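Local structure of insecticidal Delta-Endotoxin Cry8Ea1 (3EB7) at residues Phe207-Thr212 / Glu396-Pro401; Leu238-Tyr243 / Tyr412-Asn417; Leu513-Val516 / Thr521-Asn524. The protein is an insecticidal crystal toxin of Bacillus thuringiensis, toxic to Holotrichia parallela larvae, whose helical domain is thought to form pores in gut membranes. All coordinates share one frame; numbering follows the deposited sequence.

Interaction 1 of 3, residues Phe207-Thr212 / Glu396-Pro401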
ATOM      1  N   PHE A 207      -1.849   8.140 -11.577  1.00 15.86           N
ATOM      2  CA  PHE A 207      -0.580   7.368 -11.708  1.00 14.22           C
ATOM      3  C   PHE A 207      -0.100   7.031 -10.301  1.00 15.53           C
ATOM      4  O   PHE A 207       0.218   5.885 -10.025  1.00 16.97           O
ATOM      5  CB  PHE A 207       0.489   8.193 -12.427  1.00 14.64           C
ATOM      6  CG  PHE A 207       1.859   7.524 -12.493  1.00 15.47           C
ATOM      7  CD1 PHE A 207       2.296   6.913 -13.669  1.00 15.27           C
ATOM      8  CD2 PHE A 207       2.720   7.527 -11.387  1.00 14.01           C
ATOM      9  CE1 PHE A 207       3.587   6.277 -13.730  1.00 14.50           C
ATOM     10  CE2 PHE A 207       3.956   6.887 -11.430  1.00 15.19           C
ATOM     11  CZ  PHE A 207       4.392   6.277 -12.605  1.00 16.05           C
ATOM     12  N   ARG A 208      -0.043   8.039  -9.417  1.00 15.27           N
ATOM     13  CA  ARG A 208       0.251   7.848  -8.021  1.00 15.83           C
ATOM     14  C   ARG A 208      -0.537   6.724  -7.355  1.00 16.33           C
ATOM     15  O   ARG A 208       0.053   5.834  -6.732  1.00 16.22           O
ATOM     16  CB  ARG A 208       0.009   9.142  -7.231  1.00 15.55           C
ATOM     17  CG  ARG A 208       0.235   8.930  -5.740  1.00 15.44           C
ATOM     18  CD  ARG A 208       0.319  10.212  -4.880  1.00 15.77           C
ATOM     19  NE  ARG A 208      -0.665  11.230  -5.252  1.00 15.87           N
ATOM     20  CZ  ARG A 208      -0.492  12.542  -5.085  1.00 13.96           C
ATOM     21  NH1 ARG A 208       0.614  13.036  -4.528  1.00 10.56           N
ATOM     22  NH2 ARG A 208      -1.443  13.373  -5.466  1.00 15.88           N
ATOM     23  N   ARG A 209      -1.866   6.774  -7.442  1.00 16.52           N
ATOM     24  CA  ARG A 209      -2.664   5.685  -6.847  1.00 16.76           C
ATOM     25  C   ARG A 209      -2.385   4.310  -7.519  1.00 16.71           C
ATOM     26  O   ARG A 209      -2.089   3.313  -6.845  1.00 16.76           O
ATOM     27  CB  ARG A 209      -4.173   6.014  -6.859  1.00 17.19           C
ATOM     28  CG  ARG A 209      -5.072   4.804  -6.408  1.00 16.78           C
ATOM     29  CD  ARG A 209      -6.553   5.051  -6.581  1.00 15.39           C
ATOM     30  NE  ARG A 209      -6.984   5.037  -7.984  1.00 15.04           N
ATOM     31  CZ  ARG A 209      -7.208   6.134  -8.723  1.00 15.62           C
ATOM     32  NH1 ARG A 209      -7.053   7.366  -8.217  1.00  8.52           N
ATOM     33  NH2 ARG A 209      -7.613   6.005  -9.983  1.00 16.47           N
ATOM     34  N   GLU A 210      -2.482   4.253  -8.836  1.00 16.90           N
ATOM     35  CA  GLU A 210      -2.368   2.978  -9.523  1.00 18.58           C
ATOM     36  C   GLU A 210      -1.024   2.322  -9.332  1.00 18.17           C
ATOM     37  O   GLU A 210      -0.972   1.121  -9.169  1.00 18.33           O
ATOM     38  CB  GLU A 210      -2.677   3.122 -11.019  1.00 18.11           C
ATOM     39  CG  GLU A 210      -4.175   3.323 -11.292  1.00 19.68           C
ATOM     40  CD  GLU A 210      -4.554   3.031 -12.766  1.00 21.61           C
ATOM     41  OE1 GLU A 210      -3.787   2.301 -13.493  1.00 23.19           O
ATOM     42  OE2 GLU A 210      -5.634   3.526 -13.171  1.00 24.27           O
ATOM     43  N   MET A 211       0.050   3.110  -9.363  1.00 18.47           N
ATOM     44  CA  MET A 211       1.403   2.561  -9.223  1.00 19.60           C
ATOM     45  C   MET A 211       1.825   2.274  -7.798  1.00 19.03           C
ATOM     46  O   MET A 211       2.703   1.466  -7.573  1.00 19.17           O
ATOM     47  CB  MET A 211       2.450   3.450  -9.928  1.00 20.88           C
ATOM     48  CG  MET A 211       2.181   3.641 -11.433  1.00 22.63           C
ATOM     49  SD  MET A 211       1.994   2.066 -12.329  1.00 24.44           S
ATOM     50  CE  MET A 211       3.731   1.735 -12.646  1.00 24.12           C
ATOM     51  N   THR A 212       1.213   2.938  -6.828  1.00 18.84           N
ATOM     52  CA  THR A 212       1.364   2.529  -5.454  1.00 18.68           C
ATOM     53  C   THR A 212       0.818   1.106  -5.321  1.00 19.30           C
ATOM     54  O   THR A 212       1.482   0.244  -4.742  1.00 19.09           O
ATOM     55  CB  THR A 212       0.570   3.446  -4.534  1.00 19.36           C
ATOM     56  OG1 THR A 212       1.021   4.796  -4.713  1.00 20.74           O
ATOM     57  CG2 THR A 212       0.726   3.022  -3.035  1.00 17.91           C
ATOM     58  N   GLU A 396     -14.862   0.521  -6.305  1.00 21.79           N
ATOM     59  CA  GLU A 396     -14.306  -0.816  -6.578  1.00 22.27           C
ATOM     60  C   GLU A 396     -13.681  -0.933  -7.948  1.00 21.33           C
ATOM     61  O   GLU A 396     -13.033  -1.918  -8.231  1.00 23.11           O
ATOM     62  CB  GLU A 396     -15.359  -1.924  -6.423  1.00 22.11           C
ATOM     63  CG  GLU A 396     -15.791  -2.129  -4.984  1.00 26.36           C
ATOM     64  CD  GLU A 396     -16.649  -3.372  -4.828  1.00 31.33           C
ATOM     65  OE1 GLU A 396     -16.465  -4.087  -3.813  1.00 30.66           O
ATOM     66  OE2 GLU A 396     -17.497  -3.632  -5.730  1.00 33.06           O
ATOM     67  N   VAL A 397     -13.887   0.046  -8.803  1.00 20.60           N
ATOM     68  CA  VAL A 397     -13.184   0.116 -10.068  1.00 21.19           C
ATOM     69  C   VAL A 397     -11.685   0.486  -9.818  1.00 21.33           C
ATOM     70  O   VAL A 397     -10.774  -0.069 -10.435  1.00 21.47           O
ATOM     71  CB  VAL A 397     -13.914   1.123 -11.045  1.00 20.72           C
ATOM     72  CG1 VAL A 397     -13.075   1.423 -12.298  1.00 22.41           C
ATOM     73  CG2 VAL A 397     -15.280   0.578 -11.438  1.00 21.11           C
ATOM     74  N   GLU A 398     -11.452   1.420  -8.900  1.00 21.68           N
ATOM     75  CA  GLU A 398     -10.099   1.902  -8.575  1.00 22.08           C
ATOM     76  C   GLU A 398      -9.472   1.078  -7.444  1.00 20.91           C
ATOM     77  O   GLU A 398      -8.293   0.725  -7.504  1.00 21.28           O
ATOM     78  CB  GLU A 398     -10.162   3.394  -8.241  1.00 22.31           C
ATOM     79  CG  GLU A 398     -10.951   4.169  -9.295  1.00 23.48           C
ATOM     80  CD  GLU A 398     -10.946   5.680  -9.109  1.00 25.34           C
ATOM     81  OE1 GLU A 398     -11.626   6.397  -9.893  1.00 31.63           O
ATOM     82  OE2 GLU A 398     -10.248   6.180  -8.205  1.00 29.55           O
ATOM     83  N   LEU A 399     -10.301   0.701  -6.472  1.00 19.79           N
ATOM     84  CA  LEU A 399      -9.929  -0.132  -5.317  1.00 18.01           C
ATOM     85  C   LEU A 399     -10.727  -1.471  -5.193  1.00 18.94           C
ATOM     86  O   LEU A 399     -11.537  -1.666  -4.228  1.00 17.78           O
ATOM     87  CB  LEU A 399     -10.105   0.725  -4.054  1.00 17.51           C
ATOM     88  CG  LEU A 399      -9.195   1.949  -3.986  1.00 15.72           C
ATOM     89  CD1 LEU A 399      -9.486   2.753  -2.761  1.00 18.32           C
ATOM     90  CD2 LEU A 399      -7.708   1.553  -4.024  1.00 11.21           C
ATOM     91  N   PRO A 400     -10.487  -2.418  -6.141  1.00 18.95           N
ATOM     92  CA  PRO A 400     -11.288  -3.653  -6.177  1.00 20.32           C
ATOM     93  C   PRO A 400     -11.044  -4.559  -5.000  1.00 21.35           C
ATOM     94  O   PRO A 400     -10.040  -4.411  -4.306  1.00 22.13           O
ATOM     95  CB  PRO A 400     -10.835  -4.353  -7.488  1.00 19.39           C
ATOM     96  CG  PRO A 400      -9.443  -3.872  -7.705  1.00 19.38           C
ATOM     97  CD  PRO A 400      -9.490  -2.391  -7.238  1.00 19.68           C
ATOM     98  N   PRO A 401     -11.962  -5.505  -4.756  1.00 22.54           N
ATOM     99  CA  PRO A 401     -11.687  -6.564  -3.773  1.00 23.10           C
ATOM    100  C   PRO A 401     -10.504  -7.453  -4.214  1.00 24.82           C
ATOM    101  O   PRO A 401     -10.096  -7.412  -5.386  1.00 24.26           O
ATOM    102  CB  PRO A 401     -13.009  -7.358  -3.729  1.00 22.32           C
ATOM    103  CG  PRO A 401     -14.015  -6.466  -4.262  1.00 22.10           C
ATOM    104  CD  PRO A 401     -13.318  -5.625  -5.311  1.00 22.27           C
TER
HETATM  105  O   HOH W   1      -6.789   2.533  -9.066  1.00 14.54           O
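The guanidinium of R209 has the carboxylate of E398 over one face and a water at its edge. E398 OE2 stands 3.0 Å above the plane of the R209 guanidinium, over its centre. The nearest atom beneath it is CZ of R209, at 3.1 Å from E398 OE2. The carboxylate and guanidinium planes are 22° apart, not far from parallel. No N-H of R209 points at the oxygen. The salt bridge from R209 NH2 to E398 OE2, 3.2 Å, is therefore one of charge alone. The N-H groups are turned elsewhere. NE of R209 donates to a water in the guanidinium plane, NE to water oxygen 2.7 Å. That water donates to the backbone, its oxygen lying 2.8 Å from E398 O. Beyond the two segments, NH1 of R209 reaches Y243 O and D245 OD1, while E398 OE2 accepts from the backbone N of D245.

The shape of R209 explains the approach. Its chain runs extended from the helix and bends at chi3 (72°), turning the guanidinium across the E398 side chain. The two side chains cross at about a right angle. L399 adds a loose apolar contact, its CD2 4.5 Å from R209 CD.

R209 sits on helix 198-220, the last helix of the helical domain. E398 and L399 lie on the segment that follows strand 389-394, in the next domain. The contact thus bridges the interface between them. The chemistry implies a buried arginine held from several directions: a carboxylate over its face, acceptors and water at its N-H groups. The nearby carboxylates of E398 and D245 would probably help to offset its positive charge.

Interaction 2 of 3, residues Leu238-Tyr243 / Tyr412-Asn417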
ATOM      1  N   LEU A 238       0.390  -2.350   5.399  1.00 22.42           N
ATOM      2  CA  LEU A 238       0.624  -1.202   4.495  1.00 20.92           C
ATOM      3  C   LEU A 238      -0.183  -0.043   5.014  1.00 19.94           C
ATOM      4  O   LEU A 238      -1.404  -0.098   4.976  1.00 19.24           O
ATOM      5  CB  LEU A 238       0.203  -1.533   3.055  1.00 21.54           C
ATOM      6  CG  LEU A 238       0.835  -2.767   2.414  1.00 21.98           C
ATOM      7  CD1 LEU A 238       0.281  -3.002   1.010  1.00 24.54           C
ATOM      8  CD2 LEU A 238       2.325  -2.597   2.339  1.00 24.04           C
ATOM      9  N   THR A 239       0.499   1.018   5.472  1.00 20.01           N
ATOM     10  CA  THR A 239      -0.173   2.121   6.159  1.00 19.67           C
ATOM     11  C   THR A 239      -0.416   3.347   5.323  1.00 19.43           C
ATOM     12  O   THR A 239      -1.140   4.239   5.749  1.00 18.98           O
ATOM     13  CB  THR A 239       0.538   2.559   7.471  1.00 20.63           C
ATOM     14  OG1 THR A 239       1.863   3.042   7.176  1.00 20.54           O
ATOM     15  CG2 THR A 239       0.523   1.413   8.552  1.00 17.53           C
ATOM     16  N   ARG A 240       0.192   3.404   4.137  1.00 19.51           N
ATOM     17  CA  ARG A 240      -0.046   4.521   3.199  1.00 18.64           C
ATOM     18  C   ARG A 240      -1.524   4.695   2.870  1.00 19.17           C
ATOM     19  O   ARG A 240      -2.279   3.713   2.776  1.00 18.29           O
ATOM     20  CB  ARG A 240       0.748   4.321   1.902  1.00 17.55           C
ATOM     21  CG  ARG A 240       0.055   3.457   0.816  1.00 18.01           C
ATOM     22  CD  ARG A 240      -0.027   1.962   1.122  1.00 17.26           C
ATOM     23  NE  ARG A 240      -0.769   1.195   0.100  1.00 15.10           N
ATOM     24  CZ  ARG A 240      -2.103   1.136   0.006  1.00 18.02           C
ATOM     25  NH1 ARG A 240      -2.878   1.818   0.866  1.00 16.84           N
ATOM     26  NH2 ARG A 240      -2.677   0.398  -0.956  1.00 14.49           N
ATOM     27  N   GLU A 241      -1.920   5.954   2.689  1.00 20.05           N
ATOM     28  CA  GLU A 241      -3.234   6.322   2.167  1.00 21.35           C
ATOM     29  C   GLU A 241      -3.127   6.451   0.655  1.00 20.83           C
ATOM     30  O   GLU A 241      -2.151   7.039   0.167  1.00 20.14           O
ATOM     31  CB  GLU A 241      -3.590   7.717   2.655  1.00 21.87           C
ATOM     32  CG  GLU A 241      -4.493   7.791   3.845  1.00 27.50           C
ATOM     33  CD  GLU A 241      -4.762   9.254   4.213  1.00 33.45           C
ATOM     34  OE1 GLU A 241      -3.828  10.100   4.031  1.00 34.56           O
ATOM     35  OE2 GLU A 241      -5.909   9.556   4.638  1.00 34.14           O
ATOM     36  N   VAL A 242      -4.147   5.966  -0.062  1.00 20.07           N
ATOM     37  CA  VAL A 242      -4.315   6.218  -1.503  1.00 20.26           C
ATOM     38  C   VAL A 242      -5.574   7.063  -1.694  1.00 19.92           C
ATOM     39  O   VAL A 242      -6.495   7.027  -0.876  1.00 18.92           O
ATOM     40  CB  VAL A 242      -4.408   4.909  -2.364  1.00 20.99           C
ATOM     41  CG1 VAL A 242      -3.058   4.119  -2.351  1.00 22.58           C
ATOM     42  CG2 VAL A 242      -5.565   4.008  -1.909  1.00 20.40           C
ATOM     43  N   TYR A 243      -5.596   7.858  -2.757  1.00 19.55           N
ATOM     44  CA  TYR A 243      -6.724   8.711  -3.025  1.00 19.72           C
ATOM     45  C   TYR A 243      -7.389   8.315  -4.332  1.00 19.69           C
ATOM     46  O   TYR A 243      -6.701   8.169  -5.356  1.00 18.60           O
ATOM     47  CB  TYR A 243      -6.269  10.154  -3.089  1.00 20.46           C
ATOM     48  CG  TYR A 243      -5.726  10.686  -1.782  1.00 21.08           C
ATOM     49  CD1 TYR A 243      -4.438  10.327  -1.314  1.00 21.65           C
ATOM     50  CD2 TYR A 243      -6.474  11.567  -1.025  1.00 19.68           C
ATOM     51  CE1 TYR A 243      -3.929  10.860  -0.088  1.00 20.62           C
ATOM     52  CE2 TYR A 243      -5.965  12.097   0.197  1.00 22.43           C
ATOM     53  CZ  TYR A 243      -4.716  11.747   0.637  1.00 20.78           C
ATOM     54  OH  TYR A 243      -4.270  12.295   1.804  1.00 22.83           O
ATOM     55  N   TYR A 412     -12.654  -7.215   0.574  1.00 20.07           N
ATOM     56  CA  TYR A 412     -12.314  -5.844   0.263  1.00 19.25           C
ATOM     57  C   TYR A 412     -10.831  -5.539   0.585  1.00 18.50           C
ATOM     58  O   TYR A 412     -10.285  -6.062   1.551  1.00 16.96           O
ATOM     59  CB  TYR A 412     -13.265  -4.859   0.972  1.00 18.84           C
ATOM     60  CG  TYR A 412     -13.285  -4.917   2.476  1.00 20.18           C
ATOM     61  CD1 TYR A 412     -12.479  -4.051   3.235  1.00 20.78           C
ATOM     62  CD2 TYR A 412     -14.140  -5.822   3.166  1.00 20.26           C
ATOM     63  CE1 TYR A 412     -12.502  -4.071   4.627  1.00 18.67           C
ATOM     64  CE2 TYR A 412     -14.157  -5.861   4.579  1.00 17.77           C
ATOM     65  CZ  TYR A 412     -13.341  -4.973   5.294  1.00 20.27           C
ATOM     66  OH  TYR A 412     -13.348  -4.985   6.690  1.00 21.10           O
ATOM     67  N   SER A 413     -10.190  -4.720  -0.247  1.00 17.70           N
ATOM     68  CA  SER A 413      -8.759  -4.449  -0.067  1.00 17.38           C
ATOM     69  C   SER A 413      -8.483  -3.157   0.710  1.00 17.16           C
ATOM     70  O   SER A 413      -7.410  -3.031   1.296  1.00 17.70           O
ATOM     71  CB  SER A 413      -8.027  -4.447  -1.407  1.00 17.68           C
ATOM     72  OG  SER A 413      -8.602  -3.516  -2.310  1.00 17.96           O
ATOM     73  N   HIS A 414      -9.454  -2.236   0.737  1.00 16.13           N
ATOM     74  CA  HIS A 414      -9.313  -0.909   1.334  1.00 16.08           C
ATOM     75  C   HIS A 414     -10.569  -0.497   2.042  1.00 16.26           C
ATOM     76  O   HIS A 414     -11.639  -1.078   1.822  1.00 15.11           O
ATOM     77  CB  HIS A 414      -8.963   0.159   0.267  1.00 16.10           C
ATOM     78  CG  HIS A 414      -7.621  -0.048  -0.357  1.00 14.82           C
ATOM     79  ND1 HIS A 414      -7.367  -1.075  -1.251  1.00 16.54           N
ATOM     80  CD2 HIS A 414      -6.440   0.598  -0.176  1.00 14.46           C
ATOM     81  CE1 HIS A 414      -6.095  -1.034  -1.621  1.00 15.83           C
ATOM     82  NE2 HIS A 414      -5.515  -0.019  -0.986  1.00 20.76           N
ATOM     83  N   ARG A 415     -10.417   0.498   2.926  1.00 16.96           N
ATOM     84  CA  ARG A 415     -11.534   1.072   3.682  1.00 16.47           C
ATOM     85  C   ARG A 415     -11.443   2.583   3.521  1.00 16.48           C
ATOM     86  O   ARG A 415     -10.329   3.097   3.320  1.00 16.42           O
ATOM     87  CB  ARG A 415     -11.429   0.691   5.159  1.00 16.92           C
ATOM     88  CG  ARG A 415     -10.235   1.320   5.834  1.00 14.29           C
ATOM     89  CD  ARG A 415     -10.254   1.119   7.299  1.00 17.17           C
ATOM     90  NE  ARG A 415      -9.818  -0.222   7.668  1.00 19.37           N
ATOM     91  CZ  ARG A 415      -8.582  -0.694   7.544  1.00 19.87           C
ATOM     92  NH1 ARG A 415      -7.597   0.073   7.084  1.00 19.78           N
ATOM     93  NH2 ARG A 415      -8.324  -1.938   7.917  1.00 19.99           N
ATOM     94  N   LEU A 416     -12.583   3.285   3.610  1.00 15.95           N
ATOM     95  CA  LEU A 416     -12.604   4.752   3.530  1.00 16.20           C
ATOM     96  C   LEU A 416     -11.910   5.324   4.768  1.00 16.80           C
ATOM     97  O   LEU A 416     -12.222   4.922   5.903  1.00 16.35           O
ATOM     98  CB  LEU A 416     -14.031   5.318   3.418  1.00 16.01           C
ATOM     99  CG  LEU A 416     -14.154   6.851   3.244  1.00 16.71           C
ATOM    100  CD1 LEU A 416     -13.511   7.258   1.907  1.00 13.94           C
ATOM    101  CD2 LEU A 416     -15.630   7.309   3.315  1.00 16.19           C
ATOM    102  N   ASN A 417     -10.999   6.270   4.542  1.00 16.25           N
ATOM    103  CA  ASN A 417     -10.234   6.859   5.605  1.00 17.17           C
ATOM    104  C   ASN A 417     -10.575   8.332   5.836  1.00 17.21           C
ATOM    105  O   ASN A 417     -10.631   8.788   6.976  1.00 18.13           O
ATOM    106  CB  ASN A 417      -8.728   6.693   5.303  1.00 18.61           C
ATOM    107  CG  ASN A 417      -7.813   7.283   6.397  1.00 21.00           C
ATOM    108  OD1 ASN A 417      -8.178   7.385   7.565  1.00 27.25           O
ATOM    109  ND2 ASN A 417      -6.643   7.679   6.004  1.00 22.74           N
TER
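R240 and H414 meet edge to edge. NH2 of R240 donates to NE2 of H414, 2.9 Å and nearly straight at 170°. The donor lies in the ring plane, and the guanidinium and imidazole planes are only 19° apart. R240 CG lies between the backbone N and carbonyl carbon (chi1 86°), and a bend at chi2 brings the guanidinium to H414. V242 CG2 is 3.9 Å from H414 CD2. Its CG1 lies 3.8 Å above the plane of the R240 guanidinium, toward the rim. Next to R240 along the chain, the E241 carboxylate lies against the amide of N417. That amide is probably turned over in the model, so no bond is assigned.

The next shell fixes these groups. H414 ND1 donates to S413 OG at 2.9 Å, in the ring plane. With one nitrogen donating and the other accepting, the imidazole is probably neutral. S413 OG is bonded in turn to P400 O. R240 NH2 also forms a salt bridge with D217 of helix 198-220. L213 of that helix touches both R240 and H414. The E241 carboxylate is held by H275, R272 and S431.

Strand 427-434 runs between the two segments and bonds to both backbones, V242 to W432 and R415 to T433. E241-Y243 and H414-N417 thus belong to the two outer strands of a three-stranded antiparallel sheet, one of the three sheets of the beta-prism domain of Cry toxins.

Interaction 3 of 3, residues Leu513-Val516 / Thr521-Asn524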
ATOM      1  N   LEU A 513      19.059   4.354  21.590  1.00 24.70           N
ATOM      2  CA  LEU A 513      17.667   3.998  21.408  1.00 25.16           C
ATOM      3  C   LEU A 513      17.204   3.177  22.592  1.00 25.43           C
ATOM      4  O   LEU A 513      17.878   2.264  22.999  1.00 25.66           O
ATOM      5  CB  LEU A 513      17.441   3.203  20.103  1.00 24.75           C
ATOM      6  CG  LEU A 513      15.971   2.875  19.744  1.00 23.68           C
ATOM      7  CD1 LEU A 513      15.778   2.789  18.234  1.00 23.01           C
ATOM      8  CD2 LEU A 513      15.441   1.602  20.452  1.00 23.13           C
ATOM      9  N   ASP A 514      16.054   3.508  23.154  1.00 25.68           N
ATOM     10  CA  ASP A 514      15.395   2.525  23.985  1.00 26.34           C
ATOM     11  C   ASP A 514      13.901   2.337  23.727  1.00 25.68           C
ATOM     12  O   ASP A 514      13.210   3.196  23.150  1.00 25.21           O
ATOM     13  CB  ASP A 514      15.647   2.793  25.437  1.00 27.73           C
ATOM     14  CG  ASP A 514      15.477   4.203  25.765  1.00 31.36           C
ATOM     15  OD1 ASP A 514      14.355   4.699  25.510  1.00 36.43           O
ATOM     16  OD2 ASP A 514      16.456   4.815  26.256  1.00 35.44           O
ATOM     17  N   VAL A 515      13.464   1.166  24.158  1.00 24.85           N
ATOM     18  CA  VAL A 515      12.108   0.681  24.045  1.00 24.32           C
ATOM     19  C   VAL A 515      11.486   0.761  25.432  1.00 24.19           C
ATOM     20  O   VAL A 515      11.995   0.167  26.374  1.00 23.59           O
ATOM     21  CB  VAL A 515      12.140  -0.789  23.587  1.00 24.11           C
ATOM     22  CG1 VAL A 515      10.723  -1.317  23.336  1.00 22.71           C
ATOM     23  CG2 VAL A 515      13.012  -0.903  22.332  1.00 22.91           C
ATOM     24  N   VAL A 516      10.424   1.547  25.549  1.00 24.38           N
ATOM     25  CA  VAL A 516       9.691   1.696  26.792  1.00 24.43           C
ATOM     26  C   VAL A 516       8.369   0.879  26.669  1.00 25.19           C
ATOM     27  O   VAL A 516       7.514   1.095  25.775  1.00 25.11           O
ATOM     28  CB  VAL A 516       9.459   3.213  27.092  1.00 24.78           C
ATOM     29  CG1 VAL A 516       8.709   3.443  28.387  1.00 22.65           C
ATOM     30  CG2 VAL A 516      10.791   3.994  27.079  1.00 23.96           C
ATOM     31  N   THR A 521      11.455   1.096  30.761  1.00 30.16           N
ATOM     32  CA  THR A 521      12.457   0.722  29.762  1.00 29.69           C
ATOM     33  C   THR A 521      12.770  -0.746  29.850  1.00 29.55           C
ATOM     34  O   THR A 521      13.095  -1.256  30.938  1.00 31.01           O
ATOM     35  CB  THR A 521      13.765   1.507  29.975  1.00 30.15           C
ATOM     36  OG1 THR A 521      13.496   2.897  29.809  1.00 31.68           O
ATOM     37  CG2 THR A 521      14.820   1.126  28.959  1.00 29.54           C
ATOM     38  N   VAL A 522      12.689  -1.434  28.714  1.00 27.96           N
ATOM     39  CA  VAL A 522      12.966  -2.859  28.674  1.00 26.07           C
ATOM     40  C   VAL A 522      14.200  -3.191  27.821  1.00 26.05           C
ATOM     41  O   VAL A 522      14.757  -4.290  27.925  1.00 26.44           O
ATOM     42  CB  VAL A 522      11.715  -3.696  28.216  1.00 26.91           C
ATOM     43  CG1 VAL A 522      10.692  -3.841  29.370  1.00 23.25           C
ATOM     44  CG2 VAL A 522      11.081  -3.141  26.886  1.00 23.34           C
ATOM     45  N   ASN A 523      14.629  -2.240  26.993  1.00 24.70           N
ATOM     46  CA  ASN A 523      15.779  -2.406  26.114  1.00 23.74           C
ATOM     47  C   ASN A 523      16.449  -1.050  25.949  1.00 23.97           C
ATOM     48  O   ASN A 523      15.768  -0.039  25.910  1.00 24.10           O
ATOM     49  CB  ASN A 523      15.386  -2.943  24.729  1.00 22.80           C
ATOM     50  CG  ASN A 523      14.845  -4.363  24.752  1.00 21.90           C
ATOM     51  OD1 ASN A 523      15.552  -5.305  25.116  1.00 24.89           O
ATOM     52  ND2 ASN A 523      13.608  -4.538  24.320  1.00 17.49           N
ATOM     53  N   ASN A 524      17.775  -1.016  25.909  1.00 25.23           N
ATOM     54  CA  ASN A 524      18.522   0.250  25.615  1.00 25.92           C
ATOM     55  C   ASN A 524      19.816  -0.108  24.900  1.00 24.40           C
ATOM     56  O   ASN A 524      20.431  -1.124  25.218  1.00 23.57           O
ATOM     57  CB  ASN A 524      18.856   1.116  26.872  1.00 26.44           C
ATOM     58  CG  ASN A 524      19.354   2.591  26.492  1.00 30.15           C
ATOM     59  OD1 ASN A 524      18.526   3.512  26.412  1.00 37.65           O
ATOM     60  ND2 ASN A 524      20.682   2.789  26.236  1.00 32.57           N
TER
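Two backbone hydrogen bonds join V515 to the neighbouring strand, and both use V515 itself. Its O accepts from V522 N at 2.9 Å with an angle of 172°, and the donor sits almost on the line of the carbonyl. Its N donates to N523 O at 3.1 Å, although the position of that oxygen is less certain. One residue therefore faces two consecutive ones. This is a beta bulge: V522 is the extra residue beside the V515-N523 pair. The register shifts by one there: V515 pairs with N523, but V516 pairs with T521.

Weaker CA-H...O contacts support the backbone. N524 CA approaches L513 O at 3.4 Å, and T521 CA approaches V515 O at 3.5 Å.

The strands form the antiparallel hairpin 511-517 and 520-527 at one margin of a sheet in the C-terminal beta-sandwich domain. Strand 559-567 lies beside strand 511-517 on its other flank and bonds to D514 and V516.

Apolar contacts gather round V515. Its CG1 meets CG2 of V522 at 4.0 Å. Its CG2 lies 3.9 Å from N523 CB, and these two side chains run side by side in the same direction. With CG1 of V522 anti to its carbonyl carbon (chi1 -77°), V522 CG2 lies between backbone N and carbonyl carbon, turned to V515 CG1. V515 and N523 face inward, where F549 touches both and I503 of strand 498-507 touches V515.

D514, V516, T521 and N524 point to the other face. V516 CG2 approaches T521 OG1 at 4.0 Å. The polar contact is between the D514 carboxylate and the N524 amide, whose planes are 38° apart. The amide is probably turned over in the model, so no bond to D514 is assigned. D514 OD2 also has a long, weak ion pair with R567.

From the N terminus, helix 198-220 supplies 207-212 and the chain then enters the beta-prism domain through 238-243. Interaction 1 closes a long loop when 396-401 returns to the helix. Interaction 2 closes a second one at 412-417. The two loops cross, since their segments alternate along the chain. The contacts also touch: the R209-Y243 bond joins them, and L399 packs on V242 and H414. Together they tie the helical domain to the beta-prism. Interaction 3 comes later and is local, joining two adjacent strands of the C-terminal domain. Its centre is about 32 Å from that of interaction 2 and about 39 Å from that of interaction 1.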